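Local coordinates for protein interleukin-2 receptor subunit beta (Mus musculus, PDB 6DG5) that serves as the beta subunit of the interleukin-2 receptor, probably binding interleukin-2 and interleukin-15 outside the cell and transducing the mitogenic signal of interleukin-2, at residues 102-107 with 131-136; 12-18 with 67-73. One frame throughout, in Å; residues are numbered along the deposited sequence.

How the interactions relate
Both interactions lie where the two extracellular domains of this type I cytokine receptor meet, illustrating how such an elbow is built from loops. Interaction 2 joins the hairpin turn 12-18 to the loop 67-73 in the N-terminal domain; interaction 1 packs the linker 102-107 against the loop 131-136 of the fibronectin type-III domain. Their centres are about 8 Å apart and polar pairs bridge them: S133 OG probably hydrogen-bonds Q71 OE1 (2.6 Å), and Q131 N probably hydrogen-bonds E69 OE1 (2.7 Å). Another protein's chain lies against both, and H134 and Y135 each hydrogen-bond an acidic side chain on it. The N17 glycan also spans both, its fucose lying on R106 and L107.

Interaction 1 of 2, residues 102-107 with 131-136; sequences FDNLRL and QVSHYI. With FUC (alpha-L-fucopyranose), chain E.
The backbone N of Y135 donates to S133 OG (3.0 Å, 154° at the hydrogen), and the same hydroxyl is hydrogen-bonded to Q71 OE1 of the N-terminal domain. The first bond makes an ST turn in the loop between strands 123-128 and 140-148 of the fibronectin type-III domain, and the turn presents Y135 and I136 to the linker at the receptor's elbow. F102 crosses Y135 almost at a right angle, F102 CZ meeting Y135 CD2 at 3.4 Å; the ring planes stand at 70°. Beyond it the Y135 hydroxyl bonds an acidic side chain of another protein's chain, consistent with the cytokine-binding role of such elbows. I136 splits its two branches between partners. With chi1 at 61°, CG1 sits between the backbone N and the carbonyl carbon and CD1 runs out to L107 CD2 (3.8 Å), whereas CG2 comes to the edge of the F102 ring at CE2 (4.1 Å) and also meets L105 CD1. L105 and L107 both reach toward I136 tip to tip, and L107 CD2 further touches V132 CG2 (4.0 Å). Across the linker from this apolar cluster lies the fucose branch of the N17 glycan, its O3 close to the backbone carbonyls of R106 and L107: its C5 stands over one face of the R106 guanidinium, and its O2 lies in that group's plane, 3.2 Å from R106 NH2.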
loop_
_atom_site.group_PDB
_atom_site.type_symbol
_atom_site.label_atom_id
_atom_site.label_comp_id
_atom_site.label_asym_id
_atom_site.label_seq_id
_atom_site.Cartn_x
_atom_site.Cartn_y
_atom_site.Cartn_z
ATOM N N PHE B 102 10.461 11.683 -1.243
ATOM C CA PHE B 102 9.719 10.574 -1.830
ATOM C C PHE B 102 9.508 10.722 -3.331
ATOM O O PHE B 102 8.866 9.859 -3.938
ATOM C CB PHE B 102 8.378 10.408 -1.116
ATOM C CG PHE B 102 8.480 9.648 0.171
ATOM C CD1 PHE B 102 8.905 10.275 1.329
ATOM C CD2 PHE B 102 8.166 8.302 0.222
ATOM C CE1 PHE B 102 9.004 9.576 2.515
ATOM C CE2 PHE B 102 8.261 7.597 1.403
ATOM C CZ PHE B 102 8.682 8.236 2.552
ATOM N N ASP B 103 10.029 11.788 -3.935
ATOM C CA ASP B 103 10.119 11.896 -5.384
ATOM C C ASP B 103 11.490 11.492 -5.908
ATOM O O ASP B 103 11.687 11.449 -7.126
ATOM C CB ASP B 103 9.791 13.324 -5.836
ATOM C CG ASP B 103 8.373 13.735 -5.483
ATOM O OD1 ASP B 103 7.484 12.859 -5.461
ATOM O OD2 ASP B 103 8.143 14.934 -5.222
ATOM N N ASN B 104 12.437 11.186 -5.015
ATOM C CA ASN B 104 13.789 10.770 -5.379
ATOM C C ASN B 104 14.136 9.511 -4.581
ATOM O O ASN B 104 15.034 9.515 -3.738
ATOM C CB ASN B 104 14.797 11.893 -5.123
ATOM C CG ASN B 104 14.664 13.037 -6.113
ATOM O OD1 ASN B 104 13.644 13.729 -6.152
ATOM N ND2 ASN B 104 15.701 13.246 -6.917
ATOM N N LEU B 105 13.420 8.426 -4.858
ATOM C CA LEU B 105 13.567 7.181 -4.118
ATOM C C LEU B 105 14.478 6.220 -4.870
ATOM O O LEU B 105 14.286 5.979 -6.067
ATOM C CB LEU B 105 12.206 6.529 -3.877
ATOM C CG LEU B 105 11.330 7.140 -2.785
ATOM C CD1 LEU B 105 10.000 6.411 -2.712
ATOM C CD2 LEU B 105 12.041 7.091 -1.443
ATOM N N ARG B 106 15.463 5.669 -4.161
ATOM C CA ARG B 106 16.337 4.627 -4.701
ATOM C C ARG B 106 16.596 3.640 -3.567
ATOM O O ARG B 106 17.487 3.855 -2.739
ATOM C CB ARG B 106 17.636 5.205 -5.251
ATOM C CG ARG B 106 18.227 4.385 -6.389
ATOM C CD ARG B 106 19.636 3.909 -6.079
ATOM N NE ARG B 106 20.658 4.716 -6.744
ATOM C CZ ARG B 106 21.487 5.542 -6.115
ATOM N NH1 ARG B 106 22.387 6.234 -6.803
ATOM N NH2 ARG B 106 21.427 5.670 -4.797
ATOM N N LEU B 107 15.818 2.560 -3.538
ATOM C CA LEU B 107 15.832 1.631 -2.419
ATOM C C LEU B 107 17.153 0.863 -2.354
ATOM O O LEU B 107 17.971 0.884 -3.276
ATOM C CB LEU B 107 14.659 0.657 -2.525
ATOM C CG LEU B 107 13.278 1.230 -2.208
ATOM C CD1 LEU B 107 12.183 0.459 -2.929
ATOM C CD2 LEU B 107 13.053 1.199 -0.710
ATOM N N GLN B 131 15.169 -1.906 4.576
ATOM C CA GLN B 131 15.043 -0.447 4.510
ATOM C C GLN B 131 13.935 -0.013 3.553
ATOM O O GLN B 131 14.064 0.982 2.834
ATOM C CB GLN B 131 16.374 0.203 4.129
ATOM C CG GLN B 131 17.298 0.435 5.307
ATOM C CD GLN B 131 18.739 0.115 4.984
ATOM O OE1 GLN B 131 19.529 1.001 4.658
ATOM N NE2 GLN B 131 19.091 -1.161 5.074
ATOM N N VAL B 132 12.837 -0.761 3.540
ATOM C CA VAL B 132 11.670 -0.428 2.733
ATOM C C VAL B 132 10.618 0.171 3.654
ATOM O O VAL B 132 10.199 -0.464 4.630
ATOM C CB VAL B 132 11.123 -1.658 1.992
ATOM C CG1 VAL B 132 9.935 -1.259 1.131
ATOM C CG2 VAL B 132 12.211 -2.290 1.144
ATOM N N SER B 133 10.192 1.391 3.346
ATOM C CA SER B 133 9.252 2.094 4.204
ATOM C C SER B 133 7.865 1.473 4.118
ATOM O O SER B 133 7.456 0.946 3.081
ATOM C CB SER B 133 9.178 3.569 3.816
ATOM O OG SER B 133 8.221 4.255 4.603
ATOM N N HIS B 134 7.140 1.537 5.237
ATOM C CA HIS B 134 5.730 1.162 5.227
ATOM C C HIS B 134 4.929 2.065 4.302
ATOM O O HIS B 134 3.876 1.661 3.797
ATOM C CB HIS B 134 5.166 1.221 6.644
ATOM C CG HIS B 134 5.226 2.585 7.258
ATOM N ND1 HIS B 134 6.415 3.214 7.555
ATOM C CD2 HIS B 134 4.245 3.442 7.625
ATOM C CE1 HIS B 134 6.165 4.398 8.083
ATOM N NE2 HIS B 134 4.855 4.560 8.140
ATOM N N TYR B 135 5.417 3.288 4.068
ATOM C CA TYR B 135 4.750 4.207 3.153
ATOM C C TYR B 135 4.666 3.629 1.745
ATOM O O TYR B 135 3.672 3.838 1.037
ATOM C CB TYR B 135 5.493 5.543 3.123
ATOM C CG TYR B 135 5.366 6.387 4.370
ATOM C CD1 TYR B 135 4.175 6.443 5.082
ATOM C CD2 TYR B 135 6.440 7.137 4.829
ATOM C CE1 TYR B 135 4.060 7.222 6.219
ATOM C CE2 TYR B 135 6.335 7.918 5.961
ATOM C CZ TYR B 135 5.144 7.957 6.655
ATOM O OH TYR B 135 5.044 8.736 7.786
ATOM N N ILE B 136 5.700 2.904 1.319
ATOM C CA ILE B 136 5.800 2.406 -0.046
ATOM C C ILE B 136 5.847 0.890 -0.121
ATOM O O ILE B 136 5.930 0.345 -1.226
ATOM C CB ILE B 136 7.027 3.003 -0.767
ATOM C CG1 ILE B 136 8.309 2.606 -0.034
ATOM C CG2 ILE B 136 6.908 4.512 -0.857
ATOM C CD1 ILE B 136 9.555 2.745 -0.870
HETATM C C1 FUC E . 22.988 4.042 -1.532
HETATM C C2 FUC E . 21.441 3.929 -1.559
HETATM C C3 FUC E . 20.952 3.005 -2.685
HETATM C C4 FUC E . 22.062 2.056 -3.189
HETATM C C5 FUC E . 23.288 2.874 -3.653
HETATM C C6 FUC E . 24.586 2.076 -3.657
HETATM O O2 FUC E . 20.810 5.199 -1.654
HETATM O O3 FUC E . 19.870 2.211 -2.217
HETATM O O4 FUC E . 22.430 1.103 -2.195
HETATM O O5 FUC E . 23.520 4.056 -2.844
#

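Interaction 2 of 2, residues 12-18 with 67-73. With NAG (2-acetamido-2-deoxy-beta-D-glucopyranose), chain C.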
loop_
_atom_site.group_PDB
_atom_site.type_symbol
_atom_site.label_atom_id
_atom_site.label_comp_id
_atom_site.label_asym_id
_atom_site.label_seq_id
_atom_site.Cartn_x
_atom_site.Cartn_y
_atom_site.Cartn_z
ATOM N N TYR B 12 17.062 9.018 -1.772
ATOM C CA TYR B 12 16.574 8.681 -0.442
ATOM C C TYR B 12 16.170 7.213 -0.423
ATOM O O TYR B 12 15.401 6.766 -1.281
ATOM C CB TYR B 12 15.396 9.589 -0.070
ATOM C CG TYR B 12 14.694 9.269 1.231
ATOM C CD1 TYR B 12 15.413 9.010 2.390
ATOM C CD2 TYR B 12 13.306 9.261 1.305
ATOM C CE1 TYR B 12 14.769 8.728 3.583
ATOM C CE2 TYR B 12 12.654 8.987 2.492
ATOM C CZ TYR B 12 13.391 8.717 3.628
ATOM O OH TYR B 12 12.745 8.439 4.811
ATOM N N ASN B 13 16.700 6.464 0.544
ATOM C CA ASN B 13 16.450 5.031 0.632
ATOM C C ASN B 13 15.101 4.697 1.262
ATOM O O ASN B 13 14.861 3.529 1.586
ATOM C CB ASN B 13 17.574 4.348 1.420
ATOM C CG ASN B 13 17.442 4.536 2.920
ATOM O OD1 ASN B 13 16.921 5.549 3.392
ATOM N ND2 ASN B 13 17.920 3.557 3.681
ATOM N N SER B 14 14.233 5.696 1.437
ATOM C CA SER B 14 12.899 5.602 2.028
ATOM C C SER B 14 12.922 5.333 3.526
ATOM O O SER B 14 11.862 5.107 4.119
ATOM C CB SER B 14 12.027 4.539 1.345
ATOM O OG SER B 14 12.411 3.238 1.749
ATOM N N ARG B 15 14.090 5.360 4.166
ATOM C CA ARG B 15 14.145 5.214 5.616
ATOM C C ARG B 15 14.889 6.378 6.257
ATOM O O ARG B 15 14.271 7.377 6.639
ATOM C CB ARG B 15 14.795 3.886 6.010
ATOM C CG ARG B 15 13.838 2.703 6.027
ATOM C CD ARG B 15 12.488 3.095 6.610
ATOM N NE ARG B 15 11.822 1.979 7.277
ATOM C CZ ARG B 15 10.558 2.002 7.685
ATOM N NH1 ARG B 15 9.815 3.081 7.483
ATOM N NH2 ARG B 15 10.034 0.944 8.287
ATOM N N ALA B 16 16.217 6.266 6.380
ATOM C CA ALA B 16 16.979 7.301 7.069
ATOM C C ALA B 16 18.293 7.642 6.371
ATOM O O ALA B 16 19.211 8.155 7.023
ATOM C CB ALA B 16 17.267 6.879 8.510
ATOM N N ASN B 17 18.407 7.387 5.071
ATOM C CA ASN B 17 19.655 7.575 4.343
ATOM C C ASN B 17 19.381 8.386 3.087
ATOM O O ASN B 17 18.519 8.022 2.279
ATOM C CB ASN B 17 20.288 6.221 3.992
ATOM C CG ASN B 17 21.696 6.342 3.406
ATOM O OD1 ASN B 17 22.090 7.381 2.866
ATOM N ND2 ASN B 17 22.458 5.256 3.511
ATOM N N VAL B 18 20.107 9.490 2.939
ATOM C CA VAL B 18 20.074 10.312 1.739
ATOM C C VAL B 18 21.501 10.408 1.221
ATOM O O VAL B 18 22.409 10.822 1.955
ATOM C CB VAL B 18 19.493 11.708 2.013
ATOM C CG1 VAL B 18 19.507 12.547 0.749
ATOM C CG2 VAL B 18 18.080 11.596 2.570
ATOM N N PHE B 67 18.204 4.138 13.814
ATOM C CA PHE B 67 17.903 2.803 13.320
ATOM C C PHE B 67 17.985 2.772 11.796
ATOM O O PHE B 67 17.792 3.800 11.138
ATOM C CB PHE B 67 16.504 2.370 13.759
ATOM C CG PHE B 67 16.185 2.690 15.191
ATOM C CD1 PHE B 67 16.828 2.030 16.226
ATOM C CD2 PHE B 67 15.225 3.639 15.504
ATOM C CE1 PHE B 67 16.532 2.324 17.546
ATOM C CE2 PHE B 67 14.923 3.936 16.820
ATOM C CZ PHE B 67 15.578 3.278 17.843
ATOM N N PRO B 68 18.277 1.610 11.205
ATOM C CA PRO B 68 18.224 1.521 9.736
ATOM C C PRO B 68 16.810 1.620 9.198
ATOM O O PRO B 68 16.596 2.209 8.131
ATOM C CB PRO B 68 18.853 0.151 9.438
ATOM C CG PRO B 68 19.555 -0.252 10.701
ATOM C CD PRO B 68 18.770 0.365 11.814
ATOM N N GLU B 69 15.833 1.062 9.914
ATOM C CA GLU B 69 14.438 1.085 9.503
ATOM C C GLU B 69 13.666 2.253 10.104
ATOM O O GLU B 69 12.430 2.228 10.110
ATOM C CB GLU B 69 13.754 -0.234 9.876
ATOM C CG GLU B 69 14.376 -1.474 9.244
ATOM C CD GLU B 69 14.001 -1.645 7.785
ATOM O OE1 GLU B 69 14.623 -2.489 7.103
ATOM O OE2 GLU B 69 13.079 -0.941 7.324
ATOM N N SER B 70 14.360 3.273 10.605
ATOM C CA SER B 70 13.687 4.425 11.189
ATOM C C SER B 70 13.171 5.342 10.086
ATOM O O SER B 70 13.882 5.632 9.120
ATOM C CB SER B 70 14.629 5.187 12.117
ATOM O OG SER B 70 15.495 6.026 11.377
ATOM N N GLN B 71 11.926 5.796 10.233
ATOM C CA GLN B 71 11.285 6.649 9.233
ATOM C C GLN B 71 11.629 8.098 9.551
ATOM O O GLN B 71 10.917 8.785 10.284
ATOM C CB GLN B 71 9.779 6.422 9.207
ATOM C CG GLN B 71 9.085 7.050 8.008
ATOM C CD GLN B 71 9.542 6.444 6.700
ATOM O OE1 GLN B 71 9.609 5.224 6.559
ATOM N NE2 GLN B 71 9.875 7.294 5.737
ATOM N N SER B 72 12.731 8.578 8.971
ATOM C CA SER B 72 13.218 9.912 9.300
ATOM C C SER B 72 12.517 11.004 8.501
ATOM O O SER B 72 12.472 12.154 8.949
ATOM C CB SER B 72 14.728 9.990 9.074
ATOM O OG SER B 72 15.042 9.853 7.700
ATOM N N LEU B 73 11.974 10.676 7.332
ATOM C CA LEU B 73 11.328 11.657 6.472
ATOM C C LEU B 73 9.949 11.161 6.061
ATOM O O LEU B 73 9.652 9.965 6.116
ATOM C CB LEU B 73 12.169 11.946 5.224
ATOM C CG LEU B 73 13.543 12.572 5.448
ATOM C CD1 LEU B 73 14.348 12.546 4.160
ATOM C CD2 LEU B 73 13.402 13.996 5.960
HETATM C C1 NAG C . 23.798 5.169 2.999
HETATM C C2 NAG C . 24.470 3.897 3.547
HETATM C C3 NAG C . 25.780 3.598 2.808
HETATM C C4 NAG C . 25.601 3.654 1.297
HETATM C C5 NAG C . 24.983 4.995 0.929
HETATM C C6 NAG C . 24.730 5.179 -0.549
HETATM C C7 NAG C . 23.944 3.508 5.917
HETATM C C8 NAG C . 24.367 3.756 7.334
HETATM N N2 NAG C . 24.725 4.037 4.972
HETATM O O3 NAG C . 26.258 2.315 3.197
HETATM O O4 NAG C . 26.879 3.513 0.684
HETATM O O5 NAG C . 23.713 5.098 1.581
HETATM O O6 NAG C . 23.341 5.254 -0.837
HETATM O O7 NAG C . 22.941 2.856 5.643
#
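R15 spends its whole length on the loop 67-73. CB lies against the carbonyl oxygen of P68 (3.2 Å), and CG stays close to that oxygen while nearing E69 CA. The chain bends at chi2 (-40°), which brings CD between E69 O and Q71 OE1. NE then forms a salt bridge with E69 OE2 (3.2 Å), a bond lying close to the guanidinium plane and reaching the carboxylate on its anti side; the other carboxylate oxygen, OE1, takes the backbone N-H of Q131. E69 O sits over one face of the guanidinium, close to CZ and 3.3 Å from R15 NH2, and NH1 points to Q71 OE1, although the modelled distance is too short to trust. The backbone carbonyl of R15 is gripped as well: its oxygen accepts from S72 N (3.0 Å), from S72 OG in the carbonyl plane (2.8 Å), and from Y12 OH above that plane (2.6 Å). Y12 is clasped in turn, with S14 N over the centre of one ring face and L73 CD1 making a CH-pi contact on the other, 4.0 Å from the centroid. With Y12 cut back to an alanine, the R15 carbonyl would probably keep just the two S72 donors, and a gap is likely to open between S14 and L73. An Asx turn shapes the bend, N13 OD1 accepting from R15 N and N17 N on opposite faces of its plane, while N17 itself carries a covalently linked N-acetylglucosamine. The turn connects the antiparallel strands 8-12 and 17-23 at one side of the N-terminal sheet, the loop that joins strands 57-63 and 79-86 lies across it, and Y12 and V18 both touch F99 of strand 91-99.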